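Local coordinates for biofilm-associated surface protein (Staphylococcus aureus, PDB 7C7U), which binds calcium and, as a cell-wall-anchored surface protein, probably acts in adhesion as a switch that modulates amyloid and biofilm formation, at residues A[200-204]-A[205-209]. Residues are numbered along the deposited sequence; the frame is centred on the assembly and turned at random.
Sequences NNVST and ENNNA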
# COMPACT_ATOMS: atom_id res chain seq x y z
N ASN A 200 -27.35 -22.77 9.32
CA ASN A 200 -28.49 -23.67 9.25
C ASN A 200 -29.01 -24.10 10.63
O ASN A 200 -29.89 -24.96 10.71
CB ASN A 200 -28.11 -24.88 8.38
CG ASN A 200 -28.08 -24.52 6.90
OD1 ASN A 200 -28.89 -23.73 6.44
ND2 ASN A 200 -27.13 -25.10 6.15
N ASN A 201 -28.52 -23.50 11.71
CA ASN A 201 -29.03 -23.80 13.06
C ASN A 201 -29.23 -22.52 13.86
O ASN A 201 -28.77 -22.37 14.98
CB ASN A 201 -28.09 -24.77 13.78
CG ASN A 201 -28.53 -25.07 15.21
OD1 ASN A 201 -29.72 -25.22 15.50
ND2 ASN A 201 -27.56 -25.13 16.14
N VAL A 202 -29.96 -21.56 13.27
CA VAL A 202 -30.14 -20.25 13.89
C VAL A 202 -30.94 -20.34 15.19
O VAL A 202 -31.90 -21.12 15.30
CB VAL A 202 -30.80 -19.28 12.88
CG1 VAL A 202 -31.44 -18.07 13.57
CG2 VAL A 202 -29.76 -18.82 11.82
N SER A 203 -30.53 -19.57 16.18
CA SER A 203 -31.20 -19.52 17.48
C SER A 203 -32.56 -18.85 17.37
O SER A 203 -32.78 -17.96 16.53
CB SER A 203 -30.32 -18.74 18.46
OG SER A 203 -30.94 -18.57 19.72
N THR A 204 -33.49 -19.24 18.26
CA THR A 204 -34.74 -18.52 18.34
C THR A 204 -34.58 -17.20 19.08
O THR A 204 -35.46 -16.33 18.96
CB THR A 204 -35.82 -19.35 19.03
OG1 THR A 204 -35.40 -19.67 20.36
CG2 THR A 204 -36.06 -20.65 18.26
N GLU A 205 -33.50 -17.02 19.83
CA GLU A 205 -33.33 -15.83 20.66
C GLU A 205 -33.05 -14.62 19.79
O GLU A 205 -32.11 -14.62 19.00
CB GLU A 205 -32.16 -16.00 21.62
CG GLU A 205 -32.30 -17.14 22.59
CD GLU A 205 -31.42 -16.99 23.80
OE1 GLU A 205 -31.09 -18.04 24.39
OE2 GLU A 205 -31.01 -15.86 24.13
N ASN A 206 -33.85 -13.57 19.99
CA ASN A 206 -33.67 -12.26 19.36
C ASN A 206 -33.47 -12.42 17.86
O ASN A 206 -32.51 -11.90 17.25
CB ASN A 206 -32.51 -11.52 19.99
CG ASN A 206 -32.71 -11.29 21.44
OD1 ASN A 206 -32.25 -12.06 22.27
ND2 ASN A 206 -33.47 -10.25 21.77
N ASN A 207 -34.42 -13.12 17.27
CA ASN A 207 -34.32 -13.63 15.92
C ASN A 207 -34.46 -12.53 14.90
O ASN A 207 -33.96 -12.65 13.78
CB ASN A 207 -35.40 -14.70 15.72
CG ASN A 207 -35.21 -15.49 14.46
OD1 ASN A 207 -34.46 -16.46 14.43
ND2 ASN A 207 -35.90 -15.09 13.39
N ASN A 208 -35.13 -11.44 15.26
CA ASN A 208 -35.24 -10.30 14.35
C ASN A 208 -34.37 -9.10 14.75
O ASN A 208 -34.55 -8.01 14.20
CB ASN A 208 -36.71 -9.86 14.23
CG ASN A 208 -36.96 -9.04 12.98
OD1 ASN A 208 -36.55 -9.43 11.87
ND2 ASN A 208 -37.57 -7.88 13.14
N ALA A 209 -33.43 -9.28 15.69
CA ALA A 209 -32.67 -8.14 16.21
C ALA A 209 -31.68 -7.58 15.18
O ALA A 209 -31.48 -6.36 15.09
CB ALA A 209 -31.91 -8.55 17.47
O HOH W 1 -31.35 -15.64 16.54
O HOH W 2 -37.02 -13.45 18.59
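S203 accepts a hydrogen bond from the backbone of E205 two residues further on, E205 N to S203 OG at 3.0 Å with an N-H...O angle of 160°. A short hydroxyl side chain suits this place, since its oxygen need only fold forward over its own peptide to meet the second amide along. S203 holds OG opposite its backbone N (chi1 176°) and beside the carbonyl carbon, which turns it toward the following residues; OG is also hydrogen-bonded to D370, so the buried hydroxyl has two polar partners.

E205 can be followed outward from that bond. Its CB lies 3.4 Å from S203 OG, and CG stays beside the same oxygen at 3.5 Å, with chi1 of -61° setting CG next to the backbone N. Beyond CG the chain runs extended, carrying the carboxylate away from residues 200-204; there OE2 forms a salt bridge with K245 and accepts a hydrogen bond from W251 NE1. A glutamate has the reach for this, its methylenes packing on the serine while its charge is met by another part of the chain.

S203 to E205 make an ST turn in the surface connection between helix 193-199 and strand 210-220, an edge strand of a five-stranded antiparallel sheet. The connection ends in a type I beta turn from N206 to A209, closed by A209 N to N206 O at 3.2 Å. N206 has a left-handed backbone conformation, which asparagine tolerates well, and its OD1 is hydrogen-bonded to K245.

Water joins the two halves as well. One molecule donates to S203 O (2.7 Å) and to E205 O, while a second accepts from N207 N at 2.9 Å and gives a longer bond to T204 O. N207 lays its CB 3.6 Å from T204 O.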